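Local atomic coordinates of BtGH115A (Bacteroides thetaiotaomicron, PDB entry 5BY3), a protein that probably hydrolyses 4-O-methyl-glucuronic acid from decorated arabinogalactans, as a family GH115 alpha-glucuronidase. Residues A[339-344]-A[360-366]; A[243-247]-A[290-296]; A[689-695]-A[741-747]. All blocks are in the same frame, centred on the assembly; numbering follows the deposited sequence.

Interaction 1 (A[339-344]-A[360-366])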
loop_
_atom_site.group_PDB
_atom_site.type_symbol
_atom_site.label_atom_id
_atom_site.label_comp_id
_atom_site.label_asym_id
_atom_site.label_seq_id
_atom_site.Cartn_x
_atom_site.Cartn_y
_atom_site.Cartn_z
ATOM N N GLN A 339 -9.380 -8.579 18.187
ATOM C CA GLN A 339 -8.564 -9.737 17.897
ATOM C C GLN A 339 -8.430 -9.994 16.402
ATOM O O GLN A 339 -9.388 -9.851 15.652
ATOM C CB GLN A 339 -9.160 -10.967 18.620
ATOM C CG GLN A 339 -8.763 -11.017 20.099
ATOM C CD GLN A 339 -9.584 -11.990 20.916
ATOM O OE1 GLN A 339 -9.331 -13.192 20.915
ATOM N NE2 GLN A 339 -10.571 -11.466 21.635
ATOM N N VAL A 340 -7.249 -10.408 15.959
ATOM C CA VAL A 340 -7.082 -10.687 14.535
ATOM C C VAL A 340 -6.386 -12.034 14.337
ATOM O O VAL A 340 -5.466 -12.393 15.072
ATOM C CB VAL A 340 -6.367 -9.497 13.785
ATOM C CG1 VAL A 340 -4.925 -9.299 14.245
ATOM C CG2 VAL A 340 -6.398 -9.655 12.253
ATOM N N PHE A 341 -6.837 -12.764 13.327
ATOM C CA PHE A 341 -6.130 -13.926 12.878
ATOM C C PHE A 341 -5.732 -13.701 11.422
ATOM O O PHE A 341 -6.597 -13.371 10.580
ATOM C CB PHE A 341 -7.007 -15.191 13.038
ATOM C CG PHE A 341 -6.362 -16.443 12.507
ATOM C CD1 PHE A 341 -5.133 -16.905 13.032
ATOM C CD2 PHE A 341 -6.950 -17.154 11.455
ATOM C CE1 PHE A 341 -4.514 -18.050 12.536
ATOM C CE2 PHE A 341 -6.338 -18.318 10.969
ATOM C CZ PHE A 341 -5.126 -18.755 11.513
ATOM N N ILE A 342 -4.434 -13.878 11.143
ATOM C CA ILE A 342 -3.853 -13.529 9.833
ATOM C C ILE A 342 -3.269 -14.754 9.145
ATOM O O ILE A 342 -2.130 -15.120 9.434
ATOM C CB ILE A 342 -2.771 -12.416 9.923
ATOM C CG1 ILE A 342 -3.256 -11.295 10.827
ATOM C CG2 ILE A 342 -2.441 -11.841 8.523
ATOM C CD1 ILE A 342 -2.151 -10.455 11.368
ATOM N N PRO A 343 -4.057 -15.406 8.255
ATOM C CA PRO A 343 -3.564 -16.554 7.465
ATOM C C PRO A 343 -2.772 -16.115 6.190
ATOM O O PRO A 343 -3.281 -16.095 5.061
ATOM C CB PRO A 343 -4.834 -17.354 7.167
ATOM C CG PRO A 343 -5.935 -16.339 7.178
ATOM C CD PRO A 343 -5.482 -15.138 7.977
ATOM N N TYR A 344 -1.532 -15.719 6.441
ATOM C CA TYR A 344 -0.560 -15.284 5.457
ATOM C C TYR A 344 0.313 -16.492 5.104
ATOM O O TYR A 344 0.569 -17.356 5.970
ATOM C CB TYR A 344 0.278 -14.174 6.100
ATOM C CG TYR A 344 1.428 -13.633 5.306
ATOM C CD1 TYR A 344 1.233 -12.991 4.079
ATOM C CD2 TYR A 344 2.723 -13.751 5.787
ATOM C CE1 TYR A 344 2.313 -12.481 3.355
ATOM C CE2 TYR A 344 3.816 -13.241 5.089
ATOM C CZ TYR A 344 3.620 -12.608 3.870
ATOM O OH TYR A 344 4.728 -12.110 3.190
ATOM N N ASP A 360 -15.872 -13.845 16.826
ATOM C CA ASP A 360 -15.535 -12.461 17.119
ATOM C C ASP A 360 -14.162 -12.047 16.535
ATOM O O ASP A 360 -13.916 -10.864 16.320
ATOM C CB ASP A 360 -15.588 -12.202 18.627
ATOM C CG ASP A 360 -14.639 -13.104 19.426
ATOM O OD1 ASP A 360 -14.908 -14.324 19.509
ATOM O OD2 ASP A 360 -13.638 -12.586 19.984
ATOM N N VAL A 361 -13.294 -13.029 16.274
ATOM C CA VAL A 361 -11.947 -12.772 15.756
ATOM C C VAL A 361 -11.982 -12.326 14.288
ATOM O O VAL A 361 -12.560 -13.006 13.411
ATOM C CB VAL A 361 -10.977 -13.955 15.998
ATOM C CG1 VAL A 361 -9.569 -13.635 15.494
ATOM C CG2 VAL A 361 -10.936 -14.317 17.475
ATOM N N THR A 362 -11.415 -11.140 14.047
ATOM C CA THR A 362 -11.293 -10.625 12.669
ATOM C C THR A 362 -10.429 -11.568 11.851
ATOM O O THR A 362 -9.337 -11.947 12.300
ATOM C CB THR A 362 -10.663 -9.212 12.652
ATOM O OG1 THR A 362 -11.259 -8.410 13.688
ATOM C CG2 THR A 362 -10.836 -8.543 11.274
ATOM N N LEU A 363 -10.920 -11.974 10.680
ATOM C CA LEU A 363 -10.099 -12.804 9.777
ATOM C C LEU A 363 -9.341 -11.903 8.773
ATOM O O LEU A 363 -9.960 -11.172 7.984
ATOM C CB LEU A 363 -10.953 -13.820 9.028
ATOM C CG LEU A 363 -11.746 -14.911 9.778
ATOM C CD1 LEU A 363 -12.525 -15.729 8.774
ATOM C CD2 LEU A 363 -10.875 -15.843 10.617
HETATM N N MSE A 364 -8.014 -11.962 8.777
HETATM C CA MSE A 364 -7.266 -11.059 7.892
HETATM C C MSE A 364 -6.681 -11.706 6.652
HETATM O O MSE A 364 -5.655 -12.379 6.686
HETATM C CB MSE A 364 -6.226 -10.234 8.636
HETATM C CG MSE A 364 -5.971 -8.966 7.828
HETATM SE SE MSE A 364 -4.427 -8.095 8.654
HETATM C CE MSE A 364 -5.597 -6.649 9.228
ATOM N N TRP A 365 -7.310 -11.443 5.523
ATOM C CA TRP A 365 -6.805 -11.965 4.261
ATOM C C TRP A 365 -5.545 -11.226 3.797
ATOM O O TRP A 365 -5.252 -10.101 4.243
ATOM C CB TRP A 365 -7.936 -11.986 3.232
ATOM C CG TRP A 365 -9.178 -12.573 3.856
ATOM C CD1 TRP A 365 -10.369 -11.935 4.106
ATOM C CD2 TRP A 365 -9.319 -13.905 4.376
ATOM N NE1 TRP A 365 -11.254 -12.795 4.718
ATOM C CE2 TRP A 365 -10.638 -14.011 4.897
ATOM C CE3 TRP A 365 -8.469 -15.020 4.437
ATOM C CZ2 TRP A 365 -11.122 -15.194 5.465
ATOM C CZ3 TRP A 365 -8.957 -16.201 5.011
ATOM C CH2 TRP A 365 -10.257 -16.272 5.517
ATOM N N CYS A 366 -4.787 -11.891 2.935
ATOM C CA CYS A 366 -3.499 -11.380 2.503
ATOM C C CYS A 366 -3.384 -11.287 0.997
ATOM O O CYS A 366 -3.963 -12.100 0.294
ATOM C CB CYS A 366 -2.409 -12.283 3.043
ATOM S SG CYS A 366 -2.317 -12.065 4.811
#

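Interaction 2 (A[243-247]-A[290-296])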
loop_
_atom_site.group_PDB
_atom_site.type_symbol
_atom_site.label_atom_id
_atom_site.label_comp_id
_atom_site.label_asym_id
_atom_site.label_seq_id
_atom_site.Cartn_x
_atom_site.Cartn_y
_atom_site.Cartn_z
ATOM N N HIS A 243 1.491 -11.338 11.207
ATOM C CA HIS A 243 1.036 -12.757 11.158
ATOM C C HIS A 243 1.900 -13.720 11.991
ATOM O O HIS A 243 1.482 -14.847 12.264
ATOM C CB HIS A 243 1.020 -13.208 9.701
ATOM C CG HIS A 243 2.147 -12.621 8.914
ATOM N ND1 HIS A 243 3.431 -13.124 8.971
ATOM C CD2 HIS A 243 2.216 -11.507 8.150
ATOM C CE1 HIS A 243 4.233 -12.367 8.247
ATOM N NE2 HIS A 243 3.521 -11.383 7.734
ATOM N N CYS A 244 3.086 -13.261 12.400
ATOM C CA CYS A 244 4.013 -14.050 13.225
ATOM C C CYS A 244 4.372 -13.347 14.547
ATOM O O CYS A 244 5.448 -13.587 15.140
ATOM C CB CYS A 244 5.301 -14.296 12.433
ATOM S SG CYS A 244 6.194 -12.753 12.061
ATOM N N GLU A 245 3.500 -12.442 14.995
ATOM C CA GLU A 245 3.751 -11.694 16.231
ATOM C C GLU A 245 2.484 -11.699 17.105
ATOM O O GLU A 245 1.859 -10.630 17.351
ATOM C CB GLU A 245 4.194 -10.279 15.922
ATOM C CG GLU A 245 5.561 -10.092 15.327
ATOM C CD GLU A 245 5.760 -8.635 14.979
ATOM O OE1 GLU A 245 5.244 -8.213 13.907
ATOM O OE2 GLU A 245 6.382 -7.903 15.787
ATOM N N PRO A 246 2.125 -12.905 17.598
ATOM C CA PRO A 246 0.904 -13.207 18.327
ATOM C C PRO A 246 0.595 -12.343 19.509
ATOM O O PRO A 246 -0.576 -12.004 19.684
ATOM C CB PRO A 246 1.120 -14.635 18.818
ATOM C CG PRO A 246 2.110 -15.214 17.881
ATOM C CD PRO A 246 3.026 -14.073 17.574
HETATM N N MSE A 247 1.585 -11.984 20.346
HETATM C CA MSE A 247 0.571 -11.475 21.358
HETATM C C MSE A 247 1.058 -10.162 21.769
HETATM O O MSE A 247 1.651 -10.027 22.848
HETATM C CB MSE A 247 0.311 -12.291 22.660
HETATM C CG MSE A 247 -0.519 -13.559 22.518
HETATM SE SE MSE A 247 -2.442 -13.137 22.565
HETATM C CE MSE A 247 -2.351 -12.663 24.447
ATOM N N TYR A 290 -4.829 -7.540 19.151
ATOM C CA TYR A 290 -4.106 -8.768 19.516
ATOM C C TYR A 290 -4.147 -9.699 18.347
ATOM O O TYR A 290 -5.250 -10.130 17.931
ATOM C CB TYR A 290 -4.729 -9.421 20.765
ATOM C CG TYR A 290 -4.476 -8.611 22.005
ATOM C CD1 TYR A 290 -3.295 -8.791 22.733
ATOM C CD2 TYR A 290 -5.366 -7.598 22.419
ATOM C CE1 TYR A 290 -3.025 -8.038 23.844
ATOM C CE2 TYR A 290 -5.087 -6.833 23.560
ATOM C CZ TYR A 290 -3.912 -7.061 24.242
ATOM O OH TYR A 290 -3.561 -6.333 25.350
ATOM N N THR A 291 -2.965 -9.965 17.779
ATOM C CA THR A 291 -2.863 -10.983 16.733
ATOM C C THR A 291 -2.912 -12.371 17.405
ATOM O O THR A 291 -2.193 -12.610 18.366
ATOM C CB THR A 291 -1.588 -10.806 15.860
ATOM O OG1 THR A 291 -1.802 -9.748 14.917
ATOM C CG2 THR A 291 -1.286 -12.042 15.047
ATOM N N LEU A 292 -3.753 -13.272 16.896
ATOM C CA LEU A 292 -3.827 -14.623 17.450
ATOM C C LEU A 292 -3.009 -15.608 16.635
ATOM O O LEU A 292 -2.608 -15.300 15.506
ATOM C CB LEU A 292 -5.274 -15.087 17.575
ATOM C CG LEU A 292 -6.152 -14.399 18.616
ATOM C CD1 LEU A 292 -7.377 -15.268 18.863
ATOM C CD2 LEU A 292 -5.403 -14.134 19.914
ATOM N N GLY A 293 -2.762 -16.788 17.214
ATOM C CA GLY A 293 -2.127 -17.887 16.498
ATOM C C GLY A 293 -0.643 -17.981 16.745
ATOM O O GLY A 293 -0.134 -17.426 17.708
HETATM N N MSE A 294 0.037 -18.698 15.854
HETATM C CA MSE A 294 1.475 -18.990 15.968
HETATM C C MSE A 294 2.046 -19.387 14.617
HETATM O O MSE A 294 1.471 -20.216 13.890
HETATM C CB MSE A 294 1.755 -20.100 16.993
HETATM C CG MSE A 294 3.181 -19.947 17.502
HETATM SE SE MSE A 294 3.460 -21.110 19.064
HETATM C CE MSE A 294 5.368 -20.903 19.474
ATOM N N ARG A 295 3.181 -18.772 14.277
ATOM C CA ARG A 295 4.024 -19.188 13.146
ATOM C C ARG A 295 5.438 -19.389 13.692
ATOM O O ARG A 295 5.599 -19.783 14.865
ATOM C CB ARG A 295 3.988 -18.153 12.005
ATOM C CG ARG A 295 2.655 -18.036 11.267
ATOM C CD ARG A 295 2.684 -16.903 10.236
ATOM N NE ARG A 295 3.236 -17.325 8.942
ATOM C CZ ARG A 295 4.211 -16.704 8.277
ATOM N NH1 ARG A 295 4.762 -15.577 8.729
ATOM N NH2 ARG A 295 4.612 -17.210 7.120
ATOM N N GLY A 296 6.449 -19.117 12.861
ATOM C CA GLY A 296 7.844 -19.156 13.295
ATOM C C GLY A 296 8.300 -17.939 14.105
ATOM O O GLY A 296 7.472 -17.092 14.523
#

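Interaction 3 (A[689-695]-A[741-747]). With SO4 (sulfate ion), chain B.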
loop_
_atom_site.group_PDB
_atom_site.type_symbol
_atom_site.label_atom_id
_atom_site.label_comp_id
_atom_site.label_asym_id
_atom_site.label_seq_id
_atom_site.Cartn_x
_atom_site.Cartn_y
_atom_site.Cartn_z
ATOM N N SER A 689 -3.066 -21.602 -39.866
ATOM C CA SER A 689 -3.485 -21.477 -38.469
ATOM C C SER A 689 -3.243 -20.069 -37.952
ATOM O O SER A 689 -2.616 -19.255 -38.639
ATOM C CB SER A 689 -2.718 -22.495 -37.598
ATOM O OG SER A 689 -3.282 -23.795 -37.672
ATOM N N VAL A 690 -3.748 -19.808 -36.739
ATOM C CA VAL A 690 -3.580 -18.526 -36.012
ATOM C C VAL A 690 -3.137 -18.769 -34.565
ATOM O O VAL A 690 -3.686 -19.657 -33.887
ATOM C CB VAL A 690 -4.868 -17.636 -36.058
ATOM C CG1 VAL A 690 -6.081 -18.340 -35.449
ATOM C CG2 VAL A 690 -4.632 -16.286 -35.397
ATOM N N GLU A 691 -2.149 -17.989 -34.102
ATOM C CA GLU A 691 -1.722 -18.053 -32.692
ATOM C C GLU A 691 -2.390 -16.941 -31.903
ATOM O O GLU A 691 -2.070 -15.778 -32.075
ATOM C CB GLU A 691 -0.187 -17.977 -32.553
ATOM C CG GLU A 691 0.347 -18.410 -31.181
ATOM C CD GLU A 691 1.737 -17.861 -30.873
ATOM O OE1 GLU A 691 2.735 -18.337 -31.453
ATOM O OE2 GLU A 691 1.837 -16.941 -30.041
ATOM N N VAL A 692 -3.317 -17.291 -31.033
ATOM C CA VAL A 692 -3.990 -16.274 -30.219
ATOM C C VAL A 692 -3.284 -16.095 -28.887
ATOM O O VAL A 692 -3.161 -17.048 -28.135
ATOM C CB VAL A 692 -5.489 -16.599 -30.041
ATOM C CG1 VAL A 692 -6.203 -15.496 -29.251
ATOM C CG2 VAL A 692 -6.114 -16.791 -31.413
ATOM N N ASP A 693 -2.851 -14.862 -28.614
ATOM C CA ASP A 693 -2.002 -14.480 -27.472
ATOM C C ASP A 693 -2.831 -13.537 -26.610
ATOM O O ASP A 693 -3.099 -12.413 -26.990
ATOM C CB ASP A 693 -0.753 -13.783 -28.030
ATOM C CG ASP A 693 0.334 -13.526 -26.981
ATOM O OD1 ASP A 693 0.073 -13.697 -25.771
ATOM O OD2 ASP A 693 1.455 -13.101 -27.389
ATOM N N ILE A 694 -3.271 -14.028 -25.469
ATOM C CA ILE A 694 -4.224 -13.325 -24.610
ATOM C C ILE A 694 -3.521 -12.949 -23.308
ATOM O O ILE A 694 -2.896 -13.798 -22.661
ATOM C CB ILE A 694 -5.475 -14.184 -24.305
ATOM C CG1 ILE A 694 -6.157 -14.601 -25.601
ATOM C CG2 ILE A 694 -6.466 -13.426 -23.431
ATOM C CD1 ILE A 694 -7.195 -15.686 -25.418
ATOM N N ARG A 695 -3.608 -11.674 -22.951
ATOM C CA ARG A 695 -2.909 -11.142 -21.812
ATOM C C ARG A 695 -3.975 -10.637 -20.838
ATOM O O ARG A 695 -4.899 -9.892 -21.218
ATOM C CB ARG A 695 -2.028 -9.974 -22.231
ATOM C CG ARG A 695 -0.705 -10.172 -22.989
ATOM C CD ARG A 695 -0.057 -11.538 -22.994
ATOM N NE ARG A 695 1.004 -11.651 -24.019
ATOM C CZ ARG A 695 2.188 -11.020 -24.009
ATOM N NH1 ARG A 695 2.520 -10.163 -23.038
ATOM N NH2 ARG A 695 3.060 -11.236 -24.995
ATOM N N ALA A 741 -0.815 -12.414 -16.622
ATOM C CA ALA A 741 -1.015 -13.823 -17.006
ATOM C C ALA A 741 -1.056 -13.851 -18.518
ATOM O O ALA A 741 -1.494 -12.879 -19.146
ATOM C CB ALA A 741 -2.299 -14.394 -16.437
ATOM N N ILE A 742 -0.573 -14.953 -19.090
ATOM C CA ILE A 742 -0.351 -15.081 -20.508
ATOM C C ILE A 742 -0.882 -16.441 -20.948
ATOM O O ILE A 742 -0.435 -17.471 -20.423
ATOM C CB ILE A 742 1.143 -15.017 -20.887
ATOM C CG1 ILE A 742 1.763 -13.646 -20.557
ATOM C CG2 ILE A 742 1.344 -15.406 -22.374
ATOM C CD1 ILE A 742 3.220 -13.475 -21.038
ATOM N N ARG A 743 -1.818 -16.440 -21.915
ATOM C CA ARG A 743 -2.338 -17.674 -22.522
ATOM C C ARG A 743 -2.261 -17.603 -24.038
ATOM O O ARG A 743 -2.907 -16.759 -24.679
ATOM C CB ARG A 743 -3.767 -17.997 -22.048
ATOM C CG ARG A 743 -3.860 -18.445 -20.611
ATOM C CD ARG A 743 -3.359 -19.890 -20.438
ATOM N NE ARG A 743 -3.353 -20.296 -19.013
ATOM C CZ ARG A 743 -2.309 -20.196 -18.176
ATOM N NH1 ARG A 743 -1.147 -19.704 -18.576
ATOM N NH2 ARG A 743 -2.446 -20.565 -16.910
ATOM N N LYS A 744 -1.441 -18.486 -24.591
ATOM C CA LYS A 744 -1.354 -18.696 -26.021
ATOM C C LYS A 744 -2.213 -19.879 -26.443
ATOM O O LYS A 744 -2.289 -20.910 -25.751
ATOM C CB LYS A 744 0.090 -18.925 -26.432
ATOM C CG LYS A 744 0.961 -17.709 -26.169
ATOM C CD LYS A 744 2.340 -17.838 -26.803
ATOM C CE LYS A 744 3.023 -16.481 -26.928
ATOM N NZ LYS A 744 3.291 -15.875 -25.603
ATOM N N ILE A 745 -2.885 -19.713 -27.574
ATOM C CA ILE A 745 -3.627 -20.809 -28.189
ATOM C C ILE A 745 -3.447 -20.803 -29.704
ATOM O O ILE A 745 -3.396 -19.747 -30.348
ATOM C CB ILE A 745 -5.116 -20.839 -27.744
ATOM C CG1 ILE A 745 -5.750 -22.180 -28.088
ATOM C CG2 ILE A 745 -5.914 -19.695 -28.348
ATOM C CD1 ILE A 745 -6.927 -22.528 -27.201
ATOM N N VAL A 746 -3.317 -22.000 -30.256
ATOM C CA VAL A 746 -3.281 -22.192 -31.699
ATOM C C VAL A 746 -4.641 -22.757 -32.150
ATOM O O VAL A 746 -5.167 -23.739 -31.567
ATOM C CB VAL A 746 -2.051 -23.037 -32.125
ATOM C CG1 VAL A 746 -2.236 -23.688 -33.493
ATOM C CG2 VAL A 746 -0.790 -22.170 -32.105
ATOM N N LEU A 747 -5.220 -22.088 -33.150
ATOM C CA LEU A 747 -6.506 -22.497 -33.726
ATOM C C LEU A 747 -6.427 -22.620 -35.244
ATOM O O LEU A 747 -5.669 -21.882 -35.890
ATOM C CB LEU A 747 -7.636 -21.538 -33.336
ATOM C CG LEU A 747 -7.952 -21.184 -31.872
ATOM C CD1 LEU A 747 -8.828 -19.920 -31.836
ATOM C CD2 LEU A 747 -8.568 -22.334 -31.089
HETATM S S SO4 B . 6.710 -9.683 -24.120
HETATM O O1 SO4 B . 5.451 -10.461 -24.252
HETATM O O2 SO4 B . 7.868 -10.467 -24.632
HETATM O O3 SO4 B . 6.590 -8.411 -24.873
HETATM O O4 SO4 B . 6.951 -9.415 -22.686
#

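Interaction 1 (A[339-344]-A[360-366])
Two neighbouring parallel strands of a TIM barrel meet here, strands 339-341 and 362-366 of a beta-alpha-beta unit whose intervening helix is 347-352. Their short axes approach to 4.8 Å and diverge by 40°, a splay in keeping with a twisted barrel wall. Hydrogen bonds step across in the staggered pattern of parallel pairing: Thr362 N gives to Gln339 O (2.9 Å), Phe341 N to Thr362 O (2.8 Å) and Met364 N to Phe341 O (2.7 Å), so that Phe341 brackets Leu363 with both of its backbone bonds. The two faces have different neighbours. Val340, Thr362 and Met364 (a selenomethionine) reach Met429 of strand 429-433 across the barrel interior, and Val340 CG2 lies 3.7 Å from Met364 CB. On the other face Phe341 CD2 touches Leu363 CD2 at 4.2 Å, the leucine methyl lying at the ring edge. Beyond Phe341 the first strand leaves the sheet through an inverse gamma turn centred on Pro343, closed by a weak bond from Tyr344 N to Ile342 O (3.1 Å). Pro343 CG then rests 3.7 Å from Trp365 CZ3, while Cys366 SG packs 3.6 Å from Tyr344 CB and makes an oblique sulfur-aromatic contact with the ring. Adjacent parallel strands joined through a helix, within an eight-stranded all-parallel sheet, are the repeating unit of the TIM barrel.

Interaction 2 (A[243-247]-A[290-296])
The loop 243-247 and the segment 290-296 run in opposite directions, with CA atoms pairing Cys244 to Arg295 (5.1 Å), Pro246 to Thr291 (4.7 Å) and Met247 to Tyr290 (5.7 Å), yet no hydrogen bond joins them. Pro246 O and Thr291 O are modelled only 2.2 Å apart, a clash on which no interpretation of the local peptides should rest. Opposite Pro246, the second segment bends through Gly293, whose backbone angles (97°, -162°) would drive any CB against the carbonyl oxygen of Leu292; the proline CG sits 3.2 Å from Gly293 O. The pairing bears on how a TIM barrel closes. Strand 238-239, which precedes the loop, and strand 290-291 are the two end strands of the eight-stranded parallel sheet; as expected of a closed barrel these edges probably meet, and a side-chain-to-backbone bond from Thr291 OG1 to Ala241 O helps link them. Met247, a selenomethionine, brings its CE to 4.3 Å from Tyr290 CD1 and its SE to 4.1 Å from Leu292 CD2, against helices 265-283 and 308-329. At the far end Arg295 reaches across to the loop. Its NH1 lies 2.8 Å from His243 ND1, near the plane of the imidazole, but the angle is too poor for a hydrogen bond; the guanidinium is instead held by a salt bridge to Glu346, and the His243 ring meets that of Tyr344.

Interaction 3 (A[689-695]-A[741-747])
This is an antiparallel strand pairing in the C-terminal domain, between strands 689-696 and 741-748; the short axes of 689-695 and 741-747 approach to 4.5 Å, at 164° between their directions. Three hydrogen-bonded pairs carry it, each with two backbone bonds: Val690 N to Leu747 O and Leu747 N to Val690 O (both 3.0 Å), Val692 N to Ile745 O (2.6 Å) and Ile745 N to Val692 O (2.7 Å), and the equivalent Ile694–Arg743 pair. One face carries Val690, Val692, Ile694, Ile745 and Leu747, with Arg743, salt-bridged to Glu731 and bonded to Ala722 O, its one charged residue. Ile694 and Leu747 touch strand 708-713 of a second antiparallel sheet, consistent with the beta-sandwich of galactose-binding-like domains. The reverse face mixes Glu691, Asp693, Arg695 and Lys744 with Ile742 and Val746. Within its own strand Asp693 OD1 forms a salt bridge with Arg695 NE (2.8 Å); across the pair Asp693 OD2 makes a long one with Lys744 NZ (3.8 Å). Arg695 NH2 also binds O1 of a sulfate, probably from the crystallisation liquor, at 2.6 Å.

Overall arrangement
Interactions 1 and 2 belong to the same barrel and share a sheet: Val340 N and Val340 O lie 2.8 Å and 2.7 Å from Tyr290 O and Leu292 N, probable hydrogen bonds that set the two contacts side by side, their centres about 10 Å apart. Both are buried, but they differ in kind, one a regular parallel pairing and the other a loop packed against a strand end and the loop that follows it. Interaction 3 stands apart in the C-terminal domain, about 39 Å and 44 Å away, centre to centre. It is partly exposed, and a mainly apolar face, apart from Arg743, backs a face rich in charge, whereas interaction 1 is packed by mainly apolar contacts between its own side chains.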